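PDB 3JWH: Hen1 from Anabaena variabilis, which probably transfers a methyl group from S-adenosylmethionine to the 2'-hydroxyl of the 3'-terminal nucleotide of RNA. Local coordinates for residues 107-112 and 137-142; 59-64 and 90-95; 29-34 and 50-55. One frame throughout, in Å; residues are numbered along the deposited sequence.

Contact 1: residues 107-112 and 137-142. With SAH (S-adenosyl-L-homocysteine), chain C.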
loop_
_atom_site.group_PDB
_atom_site.type_symbol
_atom_site.label_atom_id
_atom_site.label_comp_id
_atom_site.label_asym_id
_atom_site.label_seq_id
_atom_site.Cartn_x
_atom_site.Cartn_y
_atom_site.Cartn_z
ATOM N N THR A 107 2.675 1.254 2.684
ATOM C CA THR A 107 1.966 0.950 1.440
ATOM C C THR A 107 0.607 0.411 1.831
ATOM O O THR A 107 0.490 -0.373 2.762
ATOM C CB THR A 107 2.701 -0.102 0.572
ATOM O OG1 THR A 107 2.955 -1.282 1.351
ATOM C CG2 THR A 107 4.006 0.464 0.031
ATOM N N VAL A 108 -0.425 0.842 1.127
ATOM C CA VAL A 108 -1.790 0.407 1.400
ATOM C C VAL A 108 -2.274 -0.039 0.008
ATOM O O VAL A 108 -2.825 0.759 -0.759
ATOM C CB VAL A 108 -2.646 1.601 1.912
ATOM C CG1 VAL A 108 -3.923 1.101 2.508
ATOM C CG2 VAL A 108 -1.846 2.443 2.912
ATOM N N ILE A 109 -2.063 -1.311 -0.303
ATOM C CA ILE A 109 -2.390 -1.870 -1.610
ATOM C C ILE A 109 -3.701 -2.620 -1.687
ATOM O O ILE A 109 -3.869 -3.670 -1.060
ATOM C CB ILE A 109 -1.278 -2.815 -2.067
ATOM C CG1 ILE A 109 0.074 -2.165 -1.800
ATOM C CG2 ILE A 109 -1.413 -3.116 -3.567
ATOM C CD1 ILE A 109 0.270 -0.807 -2.475
ATOM N N GLU A 110 -4.630 -2.076 -2.464
ATOM C CA GLU A 110 -5.936 -2.696 -2.626
ATOM C C GLU A 110 -6.552 -2.951 -1.251
ATOM O O GLU A 110 -7.032 -4.054 -0.954
ATOM C CB GLU A 110 -5.796 -4.012 -3.400
ATOM C CG GLU A 110 -4.982 -3.880 -4.708
ATOM C CD GLU A 110 -5.583 -2.883 -5.716
ATOM O OE1 GLU A 110 -6.701 -3.128 -6.225
ATOM O OE2 GLU A 110 -4.935 -1.858 -6.004
ATOM N N VAL A 111 -6.536 -1.920 -0.412
ATOM C CA VAL A 111 -7.087 -2.024 0.927
ATOM C C VAL A 111 -8.277 -1.112 1.173
ATOM O O VAL A 111 -9.275 -1.557 1.723
ATOM C CB VAL A 111 -6.006 -1.725 2.010
ATOM C CG1 VAL A 111 -6.649 -1.575 3.375
ATOM C CG2 VAL A 111 -5.000 -2.853 2.064
ATOM N N ILE A 112 -8.180 0.155 0.763
ATOM C CA ILE A 112 -9.258 1.123 1.014
ATOM C C ILE A 112 -10.674 0.735 0.598
ATOM O O ILE A 112 -11.639 1.056 1.291
ATOM C CB ILE A 112 -8.942 2.526 0.400
ATOM C CG1 ILE A 112 -8.708 2.419 -1.109
ATOM C CG2 ILE A 112 -7.729 3.126 1.080
ATOM C CD1 ILE A 112 -8.487 3.761 -1.778
ATOM N N ILE A 137 2.015 5.043 -0.132
ATOM C CA ILE A 137 1.540 4.624 -1.440
ATOM C C ILE A 137 0.234 3.858 -1.286
ATOM O O ILE A 137 0.163 2.880 -0.552
ATOM C CB ILE A 137 2.609 3.769 -2.176
ATOM C CG1 ILE A 137 3.823 4.643 -2.467
ATOM C CG2 ILE A 137 2.031 3.206 -3.502
ATOM C CD1 ILE A 137 5.166 3.979 -2.175
ATOM N N VAL A 138 -0.804 4.349 -1.961
ATOM C CA VAL A 138 -2.144 3.761 -1.941
ATOM C C VAL A 138 -2.638 3.411 -3.361
ATOM O O VAL A 138 -2.606 4.254 -4.255
ATOM C CB VAL A 138 -3.161 4.759 -1.348
ATOM C CG1 VAL A 138 -4.567 4.126 -1.317
ATOM C CG2 VAL A 138 -2.709 5.205 0.035
ATOM N N THR A 139 -3.091 2.179 -3.578
ATOM C CA THR A 139 -3.612 1.825 -4.896
ATOM C C THR A 139 -4.995 1.255 -4.704
ATOM O O THR A 139 -5.275 0.598 -3.707
ATOM C CB THR A 139 -2.776 0.748 -5.625
ATOM O OG1 THR A 139 -2.988 -0.516 -5.004
ATOM C CG2 THR A 139 -1.323 1.065 -5.578
ATOM N N THR A 140 -5.873 1.506 -5.661
ATOM C CA THR A 140 -7.224 0.981 -5.574
ATOM C C THR A 140 -7.717 0.708 -6.997
ATOM O O THR A 140 -7.215 1.294 -7.958
ATOM C CB THR A 140 -8.145 1.974 -4.855
ATOM O OG1 THR A 140 -9.350 1.304 -4.459
ATOM C CG2 THR A 140 -8.462 3.176 -5.756
ATOM N N PRO A 141 -8.686 -0.198 -7.153
ATOM C CA PRO A 141 -9.172 -0.484 -8.509
ATOM C C PRO A 141 -10.018 0.652 -9.109
ATOM O O PRO A 141 -10.825 1.269 -8.413
ATOM C CB PRO A 141 -9.990 -1.772 -8.326
ATOM C CG PRO A 141 -9.450 -2.381 -7.038
ATOM C CD PRO A 141 -9.244 -1.150 -6.178
ATOM N N ASN A 142 -9.810 0.918 -10.398
ATOM C CA ASN A 142 -10.560 1.939 -11.150
ATOM C C ASN A 142 -11.850 1.268 -11.629
ATOM O O ASN A 142 -11.848 0.590 -12.653
ATOM C CB ASN A 142 -9.732 2.384 -12.366
ATOM C CG ASN A 142 -10.470 3.371 -13.275
ATOM O OD1 ASN A 142 -11.675 3.550 -13.176
ATOM N ND2 ASN A 142 -9.728 3.999 -14.178
HETATM N N SAH C . -2.477 -6.034 -0.201
HETATM C CA SAH C . -2.663 -7.464 -0.490
HETATM C CB SAH C . -4.153 -7.754 -0.680
HETATM C CG SAH C . -4.940 -7.333 0.561
HETATM S SD SAH C . -6.750 -7.574 0.420
HETATM C C SAH C . -1.921 -7.830 -1.777
HETATM O O SAH C . -2.588 -7.795 -2.834
HETATM O OXT SAH C . -0.712 -8.135 -1.674
HETATM C "C5'" SAH C . -7.237 -6.577 1.873
HETATM C "C4'" SAH C . -6.375 -6.914 3.091
HETATM O "O4'" SAH C . -6.619 -5.933 4.114
HETATM C "C3'" SAH C . -6.777 -8.276 3.667
HETATM O "O3'" SAH C . -5.621 -8.955 4.165
HETATM C "C2'" SAH C . -7.691 -7.860 4.820
HETATM O "O2'" SAH C . -7.683 -8.884 5.819
HETATM C "C1'" SAH C . -6.897 -6.656 5.322
HETATM N N9 SAH C . -7.697 -5.798 6.223
HETATM C C8 SAH C . -8.941 -5.383 6.001
HETATM N N7 SAH C . -9.336 -4.600 7.001
HETATM C C5 SAH C . -8.335 -4.514 7.871
HETATM C C6 SAH C . -8.158 -3.862 9.081
HETATM N N6 SAH C . -9.141 -3.129 9.602
HETATM N N1 SAH C . -6.995 -3.991 9.724
HETATM C C2 SAH C . -6.015 -4.730 9.221
HETATM N N3 SAH C . -6.149 -5.365 8.074
HETATM C C4 SAH C . -7.288 -5.281 7.375
HETATM O O HOH W 1 -5.920 0.671 -0.893
#
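E110 sets CG beside its own backbone N (chi1 -50°) and bends again at chi2 (-60°), curling its carboxylate back to T139, whose OG1 sits between backbone N and carbonyl carbon (chi1 73°). The two side chains cross at about a right angle, and T139 OG1 donates to the anti lone pair of E110 OE2 at 2.6 Å. That same OE2 is salt-bridged to NE of R17; two donors hold it, which probably restricts the turning of the carboxylate. Its other oxygen presses on the proline ring, with E110 OE1 3.0 Å from P141 CG. E110 N also hydrogen-bonds T139 O at 3.0 Å.

Behind this end runs a regular parallel pair, with V108 N bonded to I137 O at 2.7 Å and T139 N to V108 O at 3.2 Å. Where 107-112 turns off its strand, a water accepts from V111 N and donates to both V108 O and T139 O. V108 and V138 lie side by side, V108 CB 4.1 Å from V138 CG2, and beyond them I112 CD1 packs 3.6 Å from T140 CB. I109 O receives the amino group of the cofactor product, SAH N, at 2.9 Å, at the C-terminal end of strand 105-109, the edge of a Rossmann-like sheet where class I methyltransferases bind their cofactor.

The pair comes from the beta-alpha-beta unit of strand 105-109, helix 117-131 and strand 135-141. Helix 13-27 packs on I109, I137 and T139, F171 of helix 168-181 on V138, I112 and T140, and antiparallel strand 202-209 flanks 135-141.

Contact 2: residues 59-64 and 90-95. With SAH (S-adenosyl-L-homocysteine), chain C.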
loop_
_atom_site.group_PDB
_atom_site.type_symbol
_atom_site.label_atom_id
_atom_site.label_comp_id
_atom_site.label_asym_id
_atom_site.label_seq_id
_atom_site.Cartn_x
_atom_site.Cartn_y
_atom_site.Cartn_z
ATOM N N VAL A 59 1.479 -5.917 8.019
ATOM C CA VAL A 59 0.449 -5.884 9.045
ATOM C C VAL A 59 -0.909 -6.309 8.490
ATOM O O VAL A 59 -1.301 -5.848 7.431
ATOM C CB VAL A 59 0.300 -4.434 9.629
ATOM C CG1 VAL A 59 -0.728 -4.426 10.763
ATOM C CG2 VAL A 59 1.649 -3.917 10.116
ATOM N N ASP A 60 -1.624 -7.184 9.201
ATOM C CA ASP A 60 -2.962 -7.596 8.774
ATOM C C ASP A 60 -3.789 -8.049 9.969
ATOM O O ASP A 60 -3.250 -8.590 10.928
ATOM C CB ASP A 60 -2.903 -8.735 7.752
ATOM C CG ASP A 60 -4.099 -8.716 6.803
ATOM O OD1 ASP A 60 -5.187 -9.211 7.164
ATOM O OD2 ASP A 60 -3.947 -8.170 5.695
ATOM N N VAL A 61 -5.102 -7.840 9.918
ATOM C CA VAL A 61 -5.946 -8.263 11.026
ATOM C C VAL A 61 -6.259 -9.753 10.949
ATOM O O VAL A 61 -6.623 -10.386 11.953
ATOM C CB VAL A 61 -7.266 -7.430 11.095
ATOM C CG1 VAL A 61 -8.203 -7.790 9.968
ATOM C CG2 VAL A 61 -7.933 -7.627 12.464
ATOM N N SER A 62 -6.076 -10.334 9.758
ATOM C CA SER A 62 -6.358 -11.753 9.581
ATOM C C SER A 62 -5.191 -12.706 9.887
ATOM O O SER A 62 -4.108 -12.598 9.310
ATOM C CB SER A 62 -6.883 -12.001 8.170
ATOM O OG SER A 62 -6.776 -13.365 7.834
ATOM N N TYR A 63 -5.429 -13.636 10.808
ATOM C CA TYR A 63 -4.434 -14.628 11.207
ATOM C C TYR A 63 -4.214 -15.605 10.061
ATOM O O TYR A 63 -3.090 -16.017 9.794
ATOM C CB TYR A 63 -4.904 -15.399 12.466
ATOM C CG TYR A 63 -4.834 -14.600 13.762
ATOM C CD1 TYR A 63 -3.657 -14.538 14.505
ATOM C CD2 TYR A 63 -5.941 -13.903 14.237
ATOM C CE1 TYR A 63 -3.579 -13.808 15.686
ATOM C CE2 TYR A 63 -5.878 -13.165 15.427
ATOM C CZ TYR A 63 -4.690 -13.125 16.144
ATOM O OH TYR A 63 -4.611 -12.406 17.321
ATOM N N ARG A 64 -5.291 -15.978 9.392
ATOM C CA ARG A 64 -5.203 -16.909 8.278
ATOM C C ARG A 64 -4.267 -16.366 7.203
ATOM O O ARG A 64 -3.364 -17.059 6.738
ATOM C CB ARG A 64 -6.587 -17.150 7.673
ATOM C CG ARG A 64 -6.599 -18.282 6.666
ATOM C CD ARG A 64 -6.406 -19.614 7.357
ATOM N NE ARG A 64 -5.608 -20.553 6.570
ATOM C CZ ARG A 64 -4.287 -20.672 6.667
ATOM N NH1 ARG A 64 -3.610 -19.908 7.518
ATOM N NH2 ARG A 64 -3.646 -21.576 5.935
ATOM N N GLN A 90 -0.011 -9.065 13.613
ATOM C CA GLN A 90 -1.456 -9.144 13.523
ATOM C C GLN A 90 -1.968 -7.886 14.214
ATOM O O GLN A 90 -1.480 -7.511 15.289
ATOM C CB GLN A 90 -2.019 -10.394 14.221
ATOM C CG GLN A 90 -3.528 -10.612 13.985
ATOM C CD GLN A 90 -4.428 -9.666 14.788
ATOM O OE1 GLN A 90 -5.575 -9.404 14.401
ATOM N NE2 GLN A 90 -3.920 -9.169 15.913
ATOM N N GLY A 91 -2.927 -7.223 13.581
ATOM C CA GLY A 91 -3.489 -6.017 14.158
ATOM C C GLY A 91 -4.422 -5.310 13.195
ATOM O O GLY A 91 -4.296 -5.465 11.985
ATOM N N ALA A 92 -5.367 -4.553 13.735
ATOM C CA ALA A 92 -6.313 -3.792 12.933
ATOM C C ALA A 92 -5.646 -2.488 12.500
ATOM O O ALA A 92 -4.818 -1.936 13.222
ATOM C CB ALA A 92 -7.549 -3.505 13.742
ATOM N N LEU A 93 -6.021 -1.984 11.332
ATOM C CA LEU A 93 -5.414 -0.766 10.795
ATOM C C LEU A 93 -5.977 0.499 11.399
ATOM O O LEU A 93 -5.415 1.582 11.240
ATOM C CB LEU A 93 -5.599 -0.715 9.277
ATOM C CG LEU A 93 -4.981 -1.868 8.480
ATOM C CD1 LEU A 93 -5.370 -1.759 7.010
ATOM C CD2 LEU A 93 -3.479 -1.847 8.647
ATOM N N THR A 94 -7.086 0.359 12.105
ATOM C CA THR A 94 -7.743 1.506 12.699
ATOM C C THR A 94 -7.251 1.821 14.105
ATOM O O THR A 94 -7.733 2.758 14.738
ATOM C CB THR A 94 -9.254 1.275 12.728
ATOM O OG1 THR A 94 -9.533 0.099 13.492
ATOM C CG2 THR A 94 -9.785 1.083 11.313
ATOM N N TYR A 95 -6.289 1.053 14.595
ATOM C CA TYR A 95 -5.764 1.281 15.933
ATOM C C TYR A 95 -4.349 1.855 15.913
ATOM O O TYR A 95 -3.500 1.403 15.149
ATOM C CB TYR A 95 -5.772 -0.019 16.721
ATOM C CG TYR A 95 -5.168 0.121 18.095
ATOM C CD1 TYR A 95 -5.799 0.878 19.082
ATOM C CD2 TYR A 95 -3.956 -0.501 18.406
ATOM C CE1 TYR A 95 -5.238 1.011 20.348
ATOM C CE2 TYR A 95 -3.385 -0.375 19.671
ATOM C CZ TYR A 95 -4.031 0.381 20.638
ATOM O OH TYR A 95 -3.466 0.493 21.891
HETATM N N SAH C . -2.477 -6.034 -0.201
HETATM C CA SAH C . -2.663 -7.464 -0.490
HETATM C CB SAH C . -4.153 -7.754 -0.680
HETATM C CG SAH C . -4.940 -7.333 0.561
HETATM S SD SAH C . -6.750 -7.574 0.420
HETATM C C SAH C . -1.921 -7.830 -1.777
HETATM O O SAH C . -2.588 -7.795 -2.834
HETATM O OXT SAH C . -0.712 -8.135 -1.674
HETATM C "C5'" SAH C . -7.237 -6.577 1.873
HETATM C "C4'" SAH C . -6.375 -6.914 3.091
HETATM O "O4'" SAH C . -6.619 -5.933 4.114
HETATM C "C3'" SAH C . -6.777 -8.276 3.667
HETATM O "O3'" SAH C . -5.621 -8.955 4.165
HETATM C "C2'" SAH C . -7.691 -7.860 4.820
HETATM O "O2'" SAH C . -7.683 -8.884 5.819
HETATM C "C1'" SAH C . -6.897 -6.656 5.322
HETATM N N9 SAH C . -7.697 -5.798 6.223
HETATM C C8 SAH C . -8.941 -5.383 6.001
HETATM N N7 SAH C . -9.336 -4.600 7.001
HETATM C C5 SAH C . -8.335 -4.514 7.871
HETATM C C6 SAH C . -8.158 -3.862 9.081
HETATM N N6 SAH C . -9.141 -3.129 9.602
HETATM N N1 SAH C . -6.995 -3.991 9.724
HETATM C C2 SAH C . -6.015 -4.730 9.221
HETATM N N3 SAH C . -6.149 -5.365 8.074
HETATM C C4 SAH C . -7.288 -5.281 7.375
#
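D60 OD1 is gripped twice: it accepts from SAH O2' at 2.9 Å and, through its anti lone pair, from S62 N at 3.0 Å, which makes an Asx turn. The carboxylate's other oxygen, OD2, takes G39 N and also bonds SAH O3', at a separation modelled too short to be trusted. Anchored from the backbone on both oxygens, the group is held ready for the ribose diol. The main chain of D60 meets 90-95 as well: G91 N donates to D60 O at 3.0 Å, in a parallel bridge of D60 with Q90.

An acidic residue at the end of the second strand holding the ribose hydroxyls is a hallmark of class I methyltransferases, and the loop 90-95 adds the adenine site. L93 N donates to SAH N1 at 2.7 Å. The base is sandwiched, V61 CG1 lying 3.7 Å from SAH N3 on one face and the L93 side chain against the other. Behind L93, V59 CG1 touches L93 CD2 at 4.3 Å.

Farther out, Q90, CG anti to its backbone N (chi1 -172°), lays that carbon over a face of the Y63 ring, 3.6 Å from its centroid, amide and ring planes 4° apart. An alanine in place of Q90 would probably strip that stacked cover from the tyrosine and leave its ring freer to shift. V61 CG2 meets A92 CB at 4.3 Å.

Contact 3: residues 29-34 and 50-55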
loop_
_atom_site.group_PDB
_atom_site.type_symbol
_atom_site.label_atom_id
_atom_site.label_comp_id
_atom_site.label_asym_id
_atom_site.label_seq_id
_atom_site.Cartn_x
_atom_site.Cartn_y
_atom_site.Cartn_z
ATOM N N ASN A 29 13.458 6.570 -2.357
ATOM C CA ASN A 29 14.527 5.993 -1.546
ATOM C C ASN A 29 13.974 5.539 -0.185
ATOM O O ASN A 29 14.556 5.807 0.871
ATOM C CB ASN A 29 15.656 7.016 -1.362
ATOM C CG ASN A 29 16.875 6.433 -0.647
ATOM O OD1 ASN A 29 17.243 5.272 -0.851
ATOM N ND2 ASN A 29 17.517 7.252 0.180
ATOM N N ALA A 30 12.835 4.850 -0.236
ATOM C CA ALA A 30 12.165 4.331 0.952
ATOM C C ALA A 30 12.694 2.933 1.227
ATOM O O ALA A 30 12.235 1.965 0.642
ATOM C CB ALA A 30 10.655 4.293 0.719
ATOM N N ARG A 31 13.663 2.827 2.123
ATOM C CA ARG A 31 14.264 1.530 2.433
ATOM C C ARG A 31 13.504 0.722 3.486
ATOM O O ARG A 31 13.474 -0.509 3.426
ATOM C CB ARG A 31 15.703 1.733 2.910
ATOM C CG ARG A 31 16.594 2.511 1.952
ATOM C CD ARG A 31 16.791 1.722 0.670
ATOM N NE ARG A 31 17.655 2.409 -0.283
ATOM C CZ ARG A 31 18.931 2.707 -0.061
ATOM N NH1 ARG A 31 19.502 2.379 1.090
ATOM N NH2 ARG A 31 19.635 3.339 -0.994
ATOM N N ARG A 32 12.909 1.425 4.450
ATOM C CA ARG A 32 12.179 0.803 5.549
ATOM C C ARG A 32 10.701 0.893 5.234
ATOM O O ARG A 32 10.122 1.965 5.298
ATOM C CB ARG A 32 12.473 1.552 6.846
ATOM C CG ARG A 32 13.950 1.706 7.165
ATOM C CD ARG A 32 14.459 0.542 7.984
ATOM N NE ARG A 32 15.919 0.511 8.073
ATOM C CZ ARG A 32 16.600 -0.395 8.764
ATOM N NH1 ARG A 32 15.957 -1.347 9.428
ATOM N NH2 ARG A 32 17.922 -0.370 8.764
ATOM N N VAL A 33 10.079 -0.237 4.929
ATOM C CA VAL A 33 8.679 -0.214 4.556
ATOM C C VAL A 33 7.724 -1.053 5.378
ATOM O O VAL A 33 8.023 -2.177 5.756
ATOM C CB VAL A 33 8.496 -0.666 3.074
ATOM C CG1 VAL A 33 7.023 -0.483 2.639
ATOM C CG2 VAL A 33 9.466 0.104 2.158
ATOM N N ILE A 34 6.544 -0.498 5.611
ATOM C CA ILE A 34 5.527 -1.215 6.322
ATOM C C ILE A 34 4.300 -1.345 5.428
ATOM O O ILE A 34 3.741 -0.364 4.982
ATOM C CB ILE A 34 5.164 -0.525 7.668
ATOM C CG1 ILE A 34 4.072 -1.323 8.371
ATOM C CG2 ILE A 34 4.681 0.892 7.437
ATOM C CD1 ILE A 34 3.832 -0.896 9.842
ATOM N N ASP A 50 14.454 -8.464 -2.458
ATOM C CA ASP A 50 15.240 -7.334 -2.950
ATOM C C ASP A 50 16.037 -6.650 -1.846
ATOM O O ASP A 50 15.470 -5.927 -1.027
ATOM C CB ASP A 50 14.297 -6.326 -3.597
ATOM C CG ASP A 50 15.024 -5.287 -4.422
ATOM O OD1 ASP A 50 16.197 -4.993 -4.105
ATOM O OD2 ASP A 50 14.411 -4.754 -5.375
ATOM N N SER A 51 17.353 -6.847 -1.850
ATOM C CA SER A 51 18.234 -6.267 -0.834
ATOM C C SER A 51 18.270 -4.734 -0.740
ATOM O O SER A 51 18.946 -4.170 0.132
ATOM C CB SER A 51 19.657 -6.811 -1.015
ATOM O OG SER A 51 20.222 -6.375 -2.236
ATOM N N PHE A 52 17.553 -4.052 -1.627
ATOM C CA PHE A 52 17.501 -2.588 -1.603
ATOM C C PHE A 52 16.804 -2.148 -0.315
ATOM O O PHE A 52 17.172 -1.157 0.313
ATOM C CB PHE A 52 16.700 -2.079 -2.807
ATOM C CG PHE A 52 16.308 -0.628 -2.710
ATOM C CD1 PHE A 52 17.186 0.376 -3.109
ATOM C CD2 PHE A 52 15.053 -0.266 -2.233
ATOM C CE1 PHE A 52 16.817 1.723 -3.041
ATOM C CE2 PHE A 52 14.673 1.074 -2.157
ATOM C CZ PHE A 52 15.558 2.072 -2.565
ATOM N N PHE A 53 15.786 -2.912 0.053
ATOM C CA PHE A 53 14.970 -2.679 1.231
ATOM C C PHE A 53 15.682 -3.159 2.488
ATOM O O PHE A 53 16.196 -4.274 2.531
ATOM C CB PHE A 53 13.634 -3.379 1.009
ATOM C CG PHE A 53 12.888 -2.835 -0.170
ATOM C CD1 PHE A 53 12.324 -1.561 -0.114
ATOM C CD2 PHE A 53 12.853 -3.534 -1.373
ATOM C CE1 PHE A 53 11.746 -0.989 -1.237
ATOM C CE2 PHE A 53 12.279 -2.976 -2.507
ATOM C CZ PHE A 53 11.725 -1.699 -2.443
ATOM N N GLU A 54 15.725 -2.294 3.495
ATOM C CA GLU A 54 16.419 -2.581 4.749
ATOM C C GLU A 54 15.518 -3.092 5.866
ATOM O O GLU A 54 15.987 -3.558 6.904
ATOM C CB GLU A 54 17.186 -1.337 5.207
ATOM C CG GLU A 54 18.464 -1.080 4.406
ATOM C CD GLU A 54 19.239 0.140 4.884
ATOM O OE1 GLU A 54 19.268 0.413 6.113
ATOM O OE2 GLU A 54 19.844 0.821 4.026
ATOM N N GLN A 55 14.217 -3.007 5.646
ATOM C CA GLN A 55 13.262 -3.497 6.618
ATOM C C GLN A 55 11.900 -3.619 5.971
ATOM O O GLN A 55 11.426 -2.690 5.324
ATOM C CB GLN A 55 13.187 -2.575 7.828
ATOM C CG GLN A 55 12.168 -3.022 8.855
ATOM C CD GLN A 55 12.265 -2.214 10.144
ATOM O OE1 GLN A 55 12.783 -1.098 10.149
ATOM N NE2 GLN A 55 11.756 -2.772 11.230
HETATM O O HOH W 2 17.023 2.899 6.819
#
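R31 to V33 and F53 to Q55 draw together as the start of a parallel pair, R32 bridging with Q55: V33 N donates to Q55 O at 2.8 Å, while R31 O takes E54 N at 2.9 Å and, weakly, Q55 N. This is the opening of the first beta-alpha-beta crossover of the Rossmann-like fold, strand 32-36, helix 42-49 and strand 55-60, seen at the end where both strands begin.

R31 bends at chi2 (-65°) and lays its CD over the face of the F52 ring, 3.6 Å from the centroid. The guanidinium stands steeply to that ring, the planes 72° apart, so it is the methylene and NE that press on the face rather than a flat stack. Beyond the ring, R31 NH1 makes a long, weak salt bridge to E54 OE2 at 3.3 Å. E54 also serves R32, whose NH2 meets E54 OE1 at 3.1 Å, again weakly, and the carboxylate is shared between two arginines. R32 crosses Q55 at about a right angle; its NH1 donates to Q55 OE1 at 3.3 Å in the guanidinium plane but from above the amide plane, as guanidinium and amide planes stand 84° apart. E54 O lies over one face of the R32 guanidinium.

Inward, F53 turns the edge of its ring to A30 O and R31 O, while F52 CD2 sits over its centre. L25 of helix 13-27 and L47 of helix 42-49 pack on this side. D50 closes an Asx turn onto F52 N and salt-bridges K26. V33 CG2 touches F53 CD1 at 4.0 Å, and at the outer side a water accepts from R32 NE at 2.9 Å.

All three contacts belong to one sheet. Contacts 1 and 2 both touch SAH, their centres about 16 Å apart: contact 1 takes the amino acid end of the ligand, contact 2 the ribose and adenine, and V111 CG1 meets L93 CD1 at 3.9 Å between them. Contact 3 stands at the other end of the strands, the V33 side chain about 11 Å from SAH, its centre about 19 Å from that of contact 1 and 21 Å from that of contact 2. The neighbouring strands still join them, with T107 N probably hydrogen-bonded to I34 O at 3.0 Å and V59 CG2 packed on I34 CD1 at 3.7 Å.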